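Local coordinates for proline dehydrogenase (Deinococcus radiodurans, PDB 4H6Q), which oxidises L-proline to delta-1-pyrroline-5-carboxylate with FAD as cofactor, the first step of proline breakdown to glutamate, at residues W30-R35 against A289-R294; Y96-L101 against R278-Y283. All coordinates share one frame; numbering follows the deposited sequence.

Contact 1: residues W30-R35 against A289-R294; sequences WNLAER and AYFSRR. With TFB (tetrahydrofuran-2-carboxylic acid), chain D; FAD (flavin-adenine dinucleotide), chain C.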
loop_
_atom_site.group_PDB
_atom_site.type_symbol
_atom_site.label_atom_id
_atom_site.label_comp_id
_atom_site.label_asym_id
_atom_site.label_seq_id
_atom_site.Cartn_x
_atom_site.Cartn_y
_atom_site.Cartn_z
ATOM N N TRP A 30 -21.862 6.712 -4.876
ATOM C CA TRP A 30 -20.965 7.189 -3.830
ATOM C C TRP A 30 -21.215 6.499 -2.489
ATOM O O TRP A 30 -20.258 6.140 -1.801
ATOM C CB TRP A 30 -21.033 8.709 -3.712
ATOM C CG TRP A 30 -20.256 9.250 -2.539
ATOM C CD1 TRP A 30 -20.765 9.921 -1.490
ATOM C CD2 TRP A 30 -18.844 9.137 -2.302
ATOM N NE1 TRP A 30 -19.771 10.260 -0.616
ATOM C CE2 TRP A 30 -18.578 9.779 -1.080
ATOM C CE3 TRP A 30 -17.778 8.564 -3.006
ATOM C CZ2 TRP A 30 -17.300 9.875 -0.542
ATOM C CZ3 TRP A 30 -16.514 8.621 -2.461
ATOM C CH2 TRP A 30 -16.278 9.291 -1.252
ATOM N N ASN A 31 -22.477 6.224 -2.154
ATOM C CA ASN A 31 -22.702 5.496 -0.907
ATOM C C ASN A 31 -22.083 4.108 -0.947
ATOM O O ASN A 31 -21.529 3.657 0.055
ATOM C CB ASN A 31 -24.179 5.367 -0.536
ATOM C CG ASN A 31 -24.857 6.702 -0.289
ATOM O OD1 ASN A 31 -24.234 7.703 0.117
ATOM N ND2 ASN A 31 -26.154 6.719 -0.518
ATOM N N LEU A 32 -22.172 3.441 -2.092
ATOM C CA LEU A 32 -21.507 2.160 -2.261
ATOM C C LEU A 32 -19.988 2.339 -2.075
ATOM O O LEU A 32 -19.339 1.605 -1.301
ATOM C CB LEU A 32 -21.844 1.585 -3.640
ATOM C CG LEU A 32 -21.274 0.227 -4.000
ATOM C CD1 LEU A 32 -21.686 -0.825 -2.951
ATOM C CD2 LEU A 32 -21.718 -0.214 -5.398
ATOM N N ALA A 33 -19.417 3.328 -2.759
ATOM C CA ALA A 33 -17.971 3.551 -2.674
ATOM C C ALA A 33 -17.477 3.940 -1.285
ATOM O O ALA A 33 -16.320 3.655 -0.934
ATOM C CB ALA A 33 -17.534 4.571 -3.694
ATOM N N GLU A 34 -18.331 4.576 -0.496
ATOM C CA GLU A 34 -17.961 5.030 0.843
ATOM C C GLU A 34 -17.652 3.887 1.794
ATOM O O GLU A 34 -16.977 4.085 2.807
ATOM C CB GLU A 34 -19.052 5.877 1.439
ATOM C CG GLU A 34 -18.976 7.334 1.092
ATOM C CD GLU A 34 -20.044 8.120 1.821
ATOM O OE1 GLU A 34 -21.225 7.707 1.739
ATOM O OE2 GLU A 34 -19.708 9.117 2.498
ATOM N N ARG A 35 -18.063 2.675 1.461
ATOM C CA ARG A 35 -17.546 1.554 2.230
ATOM C C ARG A 35 -16.023 1.444 2.174
ATOM O O ARG A 35 -15.361 1.090 3.184
ATOM C CB ARG A 35 -18.165 0.250 1.736
ATOM C CG ARG A 35 -17.479 -0.931 2.383
ATOM C CD ARG A 35 -18.203 -2.193 2.059
ATOM N NE ARG A 35 -17.442 -3.347 2.522
ATOM C CZ ARG A 35 -17.664 -4.597 2.127
ATOM N NH1 ARG A 35 -18.625 -4.842 1.240
ATOM N NH2 ARG A 35 -16.916 -5.596 2.611
ATOM N N ALA A 289 -11.080 4.133 -10.178
ATOM C CA ALA A 289 -10.234 2.984 -10.516
ATOM C C ALA A 289 -10.111 2.019 -9.317
ATOM O O ALA A 289 -10.362 0.806 -9.408
ATOM C CB ALA A 289 -8.835 3.427 -10.983
ATOM N N TYR A 290 -9.718 2.556 -8.166
ATOM C CA TYR A 290 -9.576 1.765 -6.948
ATOM C C TYR A 290 -10.918 1.101 -6.601
ATOM O O TYR A 290 -10.987 -0.118 -6.288
ATOM C CB TYR A 290 -9.079 2.665 -5.809
ATOM C CG TYR A 290 -8.991 2.024 -4.452
ATOM C CD1 TYR A 290 -7.738 1.650 -3.933
ATOM C CD2 TYR A 290 -10.115 1.845 -3.647
ATOM C CE1 TYR A 290 -7.619 1.075 -2.691
ATOM C CE2 TYR A 290 -9.974 1.284 -2.346
ATOM C CZ TYR A 290 -8.731 0.888 -1.915
ATOM O OH TYR A 290 -8.539 0.325 -0.656
ATOM N N PHE A 291 -11.994 1.892 -6.608
ATOM C CA PHE A 291 -13.296 1.335 -6.265
ATOM C C PHE A 291 -13.728 0.229 -7.265
ATOM O O PHE A 291 -14.287 -0.813 -6.863
ATOM C CB PHE A 291 -14.312 2.469 -6.247
ATOM C CG PHE A 291 -15.743 2.033 -6.089
ATOM C CD1 PHE A 291 -16.161 1.234 -5.028
ATOM C CD2 PHE A 291 -16.681 2.478 -6.999
ATOM C CE1 PHE A 291 -17.516 0.901 -4.874
ATOM C CE2 PHE A 291 -18.041 2.152 -6.862
ATOM C CZ PHE A 291 -18.454 1.343 -5.819
ATOM N N SER A 292 -13.451 0.406 -8.560
ATOM C CA SER A 292 -13.770 -0.631 -9.539
ATOM C C SER A 292 -13.070 -1.950 -9.223
ATOM O O SER A 292 -13.696 -3.016 -9.376
ATOM C CB SER A 292 -13.497 -0.175 -10.973
ATOM O OG SER A 292 -12.110 -0.189 -11.265
ATOM N N ARG A 293 -11.820 -1.889 -8.727
ATOM C CA ARG A 293 -11.126 -3.124 -8.383
ATOM C C ARG A 293 -11.773 -3.795 -7.191
ATOM O O ARG A 293 -11.884 -5.025 -7.156
ATOM C CB ARG A 293 -9.622 -2.872 -8.148
ATOM C CG ARG A 293 -8.904 -2.509 -9.428
ATOM C CD ARG A 293 -7.388 -2.457 -9.233
ATOM N NE ARG A 293 -6.910 -1.284 -8.486
ATOM C CZ ARG A 293 -6.570 -0.114 -9.031
ATOM N NH1 ARG A 293 -6.733 0.125 -10.330
ATOM N NH2 ARG A 293 -6.142 0.865 -8.235
ATOM N N ARG A 294 -12.232 -3.013 -6.208
ATOM C CA ARG A 294 -12.943 -3.598 -5.048
ATOM C C ARG A 294 -14.201 -4.311 -5.502
ATOM O O ARG A 294 -14.521 -5.413 -4.996
ATOM C CB ARG A 294 -13.290 -2.529 -4.013
ATOM C CG ARG A 294 -12.072 -1.730 -3.468
ATOM C CD ARG A 294 -11.002 -2.631 -2.775
ATOM N NE ARG A 294 -10.075 -3.390 -3.623
ATOM C CZ ARG A 294 -8.972 -2.882 -4.195
ATOM N NH1 ARG A 294 -8.759 -1.541 -4.195
ATOM N NH2 ARG A 294 -8.134 -3.686 -4.849
HETATM O OA TFB D . -3.040 -1.222 -4.348
HETATM C CA TFB D . -4.313 -1.850 -4.434
HETATM C C TFB D . -5.235 -1.069 -5.348
HETATM O OB TFB D . -6.298 -1.614 -5.747
HETATM C CB TFB D . -4.870 -1.875 -3.074
HETATM C CG TFB D . -4.172 -0.790 -2.395
HETATM C CD TFB D . -2.898 -0.542 -3.105
HETATM O OXT TFB D . -4.963 0.129 -5.730
HETATM P PA FAD C . -8.803 -12.917 -1.581
HETATM O O1A FAD C . -8.367 -14.380 -1.713
HETATM O O2A FAD C . -9.093 -12.169 -2.816
HETATM O O5B FAD C . -9.989 -12.692 -0.688
HETATM C C5B FAD C . -10.007 -13.240 0.620
HETATM C C4B FAD C . -11.277 -12.922 1.381
HETATM O O4B FAD C . -11.194 -11.578 1.798
HETATM C C3B FAD C . -12.515 -12.975 0.561
HETATM O O3B FAD C . -13.060 -14.274 0.394
HETATM C C2B FAD C . -13.389 -12.048 1.316
HETATM O O2B FAD C . -13.845 -12.612 2.526
HETATM C C1B FAD C . -12.430 -10.946 1.634
HETATM N N9A FAD C . -12.322 -9.932 0.585
HETATM C C8A FAD C . -11.173 -9.591 -0.128
HETATM N N7A FAD C . -11.410 -8.619 -1.009
HETATM C C5A FAD C . -12.749 -8.268 -0.863
HETATM C C6A FAD C . -13.571 -7.349 -1.487
HETATM N N6A FAD C . -13.080 -6.474 -2.503
HETATM N N1A FAD C . -14.856 -7.284 -1.104
HETATM C C2A FAD C . -15.358 -8.081 -0.138
HETATM N N3A FAD C . -14.610 -8.996 0.497
HETATM C C4A FAD C . -13.329 -9.081 0.153
HETATM N N1 FAD C . -2.049 -5.525 -4.700
HETATM C C2 FAD C . -1.202 -4.964 -5.605
HETATM O O2 FAD C . -1.107 -5.554 -6.773
HETATM N N3 FAD C . -0.454 -3.852 -5.332
HETATM C C4 FAD C . -0.528 -3.219 -4.097
HETATM O O4 FAD C . 0.202 -2.112 -3.853
HETATM C C4X FAD C . -1.432 -3.778 -3.088
HETATM N N5 FAD C . -1.547 -3.198 -1.851
HETATM C C5X FAD C . -2.386 -3.803 -0.942
HETATM C C6 FAD C . -2.519 -3.242 0.338
HETATM C C7 FAD C . -3.355 -3.863 1.301
HETATM C C7M FAD C . -3.500 -3.255 2.694
HETATM C C8 FAD C . -4.045 -5.048 0.948
HETATM C C8M FAD C . -4.935 -5.744 1.941
HETATM C C9 FAD C . -3.932 -5.581 -0.346
HETATM C C9A FAD C . -3.101 -4.982 -1.273
HETATM N N10 FAD C . -2.982 -5.562 -2.551
HETATM C C10 FAD C . -2.157 -4.957 -3.466
HETATM C "C1'" FAD C . -3.665 -6.793 -2.914
HETATM C "C2'" FAD C . -4.933 -6.668 -3.700
HETATM O "O2'" FAD C . -5.534 -5.447 -3.286
HETATM C "C3'" FAD C . -5.502 -8.072 -3.383
HETATM O "O3'" FAD C . -5.283 -9.043 -4.362
HETATM C "C4'" FAD C . -6.893 -8.155 -2.889
HETATM O "O4'" FAD C . -6.910 -7.386 -1.740
HETATM C "C5'" FAD C . -7.215 -9.613 -2.593
HETATM O "O5'" FAD C . -7.695 -9.707 -1.288
HETATM P P FAD C . -7.166 -10.796 -0.254
HETATM O O1P FAD C . -5.628 -10.989 -0.079
HETATM O O2P FAD C . -8.074 -10.544 0.979
HETATM O O3P FAD C . -7.731 -12.225 -0.750
#
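F291 turns its ring out from helix 288-296 by holding CG anti to the backbone N (chi1 172°), and L32 on helix 23-33, with its own CG likewise anti, brings its branched end up to the rim of that ring. The two partners of the ring approach it differently. A33 sits over one face: its CB stands 3.7 Å from the centroid of the F291 ring and 4° off the normal, a well-centred CH-pi contact, while A33 CA comes within 3.5 Å of F291 CE1. L32 works at the edge, where CG lies near the ring plane, 3.5 Å from F291 CZ, and CD2 touches the same carbon; the two side chains cross at about a right angle. The joint between the segments is apolar, and W287 also packs on A33. In the (beta/alpha)8 barrel of this flavoenzyme, helix 288-296 follows the last barrel strand, 277-283, so the N-terminal helix 23-33 rests on a helix whose residues Y290, R293 and R294 line the active site. There R293 meets the carboxylate of the proline analogue TFB with two N-H groups: NE gives OB a nearly straight bond of 2.8 Å (167°), and NH2 reaches OXT at 2.9 Å. R294, bent at chi2 and chi3, carries NH1 over the centre of the Y290 ring; both its NH1 and NH2 donate to TFB OB at 2.9 Å, so that this one oxygen is gripped by three N-H groups. Salt bridges from R293 NH2 to E66 and from R294 NH2 to E297 would limit rotation of the two guanidinium groups and may offset part of their charge. The helix also meets FAD, whose adenine amino group N6A donates to R294 O at 3.1 Å.

Contact 2: residues Y96-L101 against R278-Y283; sequences YVSIKL and RVYLPY. With TFB (tetrahydrofuran-2-carboxylic acid), chain D.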
loop_
_atom_site.group_PDB
_atom_site.type_symbol
_atom_site.label_atom_id
_atom_site.label_comp_id
_atom_site.label_asym_id
_atom_site.label_seq_id
_atom_site.Cartn_x
_atom_site.Cartn_y
_atom_site.Cartn_z
ATOM N N TYR A 96 2.321 8.013 7.414
ATOM C CA TYR A 96 2.567 6.725 6.758
ATOM C C TYR A 96 1.658 6.768 5.538
ATOM O O TYR A 96 0.440 6.794 5.699
ATOM C CB TYR A 96 2.209 5.574 7.694
ATOM C CG TYR A 96 2.605 4.206 7.206
ATOM C CD1 TYR A 96 3.521 3.451 7.947
ATOM C CD2 TYR A 96 2.080 3.656 6.013
ATOM C CE1 TYR A 96 3.872 2.134 7.563
ATOM C CE2 TYR A 96 2.480 2.362 5.581
ATOM C CZ TYR A 96 3.342 1.615 6.370
ATOM O OH TYR A 96 3.654 0.322 5.968
ATOM N N VAL A 97 2.255 6.841 4.349
ATOM C CA VAL A 97 1.514 7.112 3.116
ATOM C C VAL A 97 1.991 6.128 2.044
ATOM O O VAL A 97 3.212 5.898 1.897
ATOM C CB VAL A 97 1.730 8.596 2.645
ATOM C CG1 VAL A 97 1.114 8.852 1.302
ATOM C CG2 VAL A 97 1.220 9.580 3.693
ATOM N N SER A 98 1.029 5.630 1.253
ATOM C CA SER A 98 1.315 4.805 0.081
ATOM C C SER A 98 1.075 5.591 -1.157
ATOM O O SER A 98 0.025 6.237 -1.286
ATOM C CB SER A 98 0.457 3.527 0.102
ATOM O OG SER A 98 0.816 2.665 1.205
ATOM N N ILE A 99 2.046 5.533 -2.063
ATOM C CA ILE A 99 1.927 6.188 -3.372
ATOM C C ILE A 99 2.093 5.169 -4.474
ATOM O O ILE A 99 2.843 4.185 -4.357
ATOM C CB ILE A 99 2.938 7.353 -3.556
ATOM C CG1 ILE A 99 4.397 6.871 -3.558
ATOM C CG2 ILE A 99 2.700 8.425 -2.454
ATOM C CD1 ILE A 99 5.419 7.992 -3.846
ATOM N N LYS A 100 1.402 5.432 -5.594
ATOM C CA LYS A 100 1.624 4.728 -6.864
ATOM C C LYS A 100 2.540 5.592 -7.705
ATOM O O LYS A 100 2.235 6.768 -7.967
ATOM C CB LYS A 100 0.273 4.554 -7.600
ATOM C CG LYS A 100 -0.526 3.399 -6.980
ATOM C CD LYS A 100 -1.920 3.325 -7.567
ATOM C CE LYS A 100 -2.663 2.089 -7.056
ATOM N NZ LYS A 100 -2.812 2.006 -5.579
ATOM N N LEU A 101 3.688 5.070 -8.126
ATOM C CA LEU A 101 4.599 5.952 -8.844
ATOM C C LEU A 101 4.033 6.431 -10.215
ATOM O O LEU A 101 4.466 7.450 -10.763
ATOM C CB LEU A 101 5.985 5.324 -8.996
ATOM C CG LEU A 101 6.767 5.278 -7.649
ATOM C CD1 LEU A 101 7.933 4.322 -7.733
ATOM C CD2 LEU A 101 7.215 6.667 -7.197
ATOM N N ARG A 278 -2.589 -2.353 10.421
ATOM C CA ARG A 278 -2.568 -1.036 9.778
ATOM C C ARG A 278 -3.451 -1.078 8.552
ATOM O O ARG A 278 -3.257 -1.922 7.671
ATOM C CB ARG A 278 -1.131 -0.655 9.389
ATOM C CG ARG A 278 -1.049 0.781 8.859
ATOM C CD ARG A 278 0.368 1.119 8.402
ATOM N NE ARG A 278 1.403 1.062 9.460
ATOM C CZ ARG A 278 1.724 2.077 10.263
ATOM N NH1 ARG A 278 1.049 3.235 10.236
ATOM N NH2 ARG A 278 2.777 1.935 11.062
ATOM N N VAL A 279 -4.414 -0.162 8.484
ATOM C CA VAL A 279 -5.411 -0.184 7.441
ATOM C C VAL A 279 -5.076 0.809 6.349
ATOM O O VAL A 279 -4.748 1.989 6.610
ATOM C CB VAL A 279 -6.821 0.114 8.035
ATOM C CG1 VAL A 279 -7.851 0.483 6.971
ATOM C CG2 VAL A 279 -7.279 -1.095 8.832
ATOM N N TYR A 280 -5.153 0.336 5.080
ATOM C CA TYR A 280 -4.943 1.161 3.903
ATOM C C TYR A 280 -6.176 2.047 3.735
ATOM O O TYR A 280 -7.300 1.541 3.551
ATOM C CB TYR A 280 -4.712 0.219 2.701
ATOM C CG TYR A 280 -4.182 0.875 1.445
ATOM C CD1 TYR A 280 -2.840 0.690 1.039
ATOM C CD2 TYR A 280 -5.027 1.633 0.589
ATOM C CE1 TYR A 280 -2.333 1.274 -0.101
ATOM C CE2 TYR A 280 -4.527 2.239 -0.568
ATOM C CZ TYR A 280 -3.172 2.062 -0.889
ATOM O OH TYR A 280 -2.757 2.678 -2.029
ATOM N N LEU A 281 -5.950 3.362 3.797
ATOM C CA LEU A 281 -7.011 4.356 3.994
ATOM C C LEU A 281 -6.981 5.336 2.834
ATOM O O LEU A 281 -6.242 6.293 2.812
ATOM C CB LEU A 281 -6.831 5.073 5.327
ATOM C CG LEU A 281 -8.022 5.861 5.868
ATOM C CD1 LEU A 281 -8.375 7.130 5.093
ATOM C CD2 LEU A 281 -9.188 4.954 6.062
ATOM N N PRO A 282 -7.785 5.059 1.774
ATOM C CA PRO A 282 -7.740 5.892 0.557
ATOM C C PRO A 282 -8.767 7.006 0.591
ATOM O O PRO A 282 -9.836 6.873 1.220
ATOM C CB PRO A 282 -8.071 4.880 -0.529
ATOM C CG PRO A 282 -8.984 3.895 0.139
ATOM C CD PRO A 282 -8.690 3.894 1.624
ATOM N N TYR A 283 -8.463 8.126 -0.073
ATOM C CA TYR A 283 -9.408 9.209 -0.139
ATOM C C TYR A 283 -9.138 9.983 -1.437
ATOM O O TYR A 283 -8.097 9.828 -2.083
ATOM C CB TYR A 283 -9.269 10.164 1.074
ATOM C CG TYR A 283 -8.013 11.023 0.956
ATOM C CD1 TYR A 283 -8.065 12.357 0.478
ATOM C CD2 TYR A 283 -6.742 10.467 1.266
ATOM C CE1 TYR A 283 -6.909 13.098 0.302
ATOM C CE2 TYR A 283 -5.567 11.216 1.095
ATOM C CZ TYR A 283 -5.656 12.514 0.591
ATOM O OH TYR A 283 -4.505 13.216 0.403
HETATM O OA TFB D . -3.040 -1.222 -4.348
HETATM C CA TFB D . -4.313 -1.850 -4.434
HETATM C C TFB D . -5.235 -1.069 -5.348
HETATM O OB TFB D . -6.298 -1.614 -5.747
HETATM C CB TFB D . -4.870 -1.875 -3.074
HETATM C CG TFB D . -4.172 -0.790 -2.395
HETATM C CD TFB D . -2.898 -0.542 -3.105
HETATM O OXT TFB D . -4.963 0.129 -5.730
#
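R278 lays its guanidinium flat over one face of the Y96 ring, the planes 15° apart and the centres 3.8 Å apart, a stacked cation-pi pair. The chain of R278, extended through chi1 and chi2, carries CD over the middle of the ring, 3.6 Å from its centroid as a CH-pi contact; the bend at chi3 (-62°) then turns NE and the guanidinium along the ring face, with R278 CZ 3.2 Å from Y96 CD1. The polar end keeps other partners: NE is bridged to E255 and NH1 bonds to G59 O. Strand 58-63 runs between these two strands in the parallel barrel, so the contact reaches across one intervening strand inside the barrel, without hydrogen bonds between the segments. Two residues further along each strand, S98 CB packs obliquely against the Y280 ring, 3.6 Å from CE1, while S98 OG is held by N60 and R189. One face of the Y280 ring carries the bound TFB, whose CG lies 3.4 Å from Y280 CZ, displaced from the ring centre toward the rim. K100 stretches out as far as CE and then turns at chi4, delivering NZ to TFB OXT at 2.9 Å; its contact with the ring oxygen OA is weak. K100 NZ also forms a salt bridge to OD2 of D137, the same oxygen that is hydrogen-bonded to Y280 OH. With an alanine in place of this tyrosine, the tetrahydrofuran ring is likely to lose its aromatic floor, a gap to open beside S98 CB, and D137 to be left without its hydroxyl partner. Charge from K100, alongside R293 and R294, thus holds the ligand carboxylate and Y280 its ring, consistent with Y280 being critical for catalysis, as is probable from related enzymes.

Overall arrangement
Contacts 1 and 2 have their centres 15 Å apart and meet at the bound TFB. Strand 277-283 is followed, after a short connection, by helix 288-296, so segments 278-283 and 289-294 are close in sequence. In space they pack through Y290, whose CZ is 3.7 Å from P282 CG and whose CE1 is 3.9 Å from Y280 CE2. Around the carboxylate, R293 NH2 lies 3.9 Å from K100 CE, and both residues donate to OXT, one from each contact. The apolar joint of contact 1 is set back from this site, the side chains of F291 and Y280 being about 11 Å apart, whereas contact 2 lies inside the barrel.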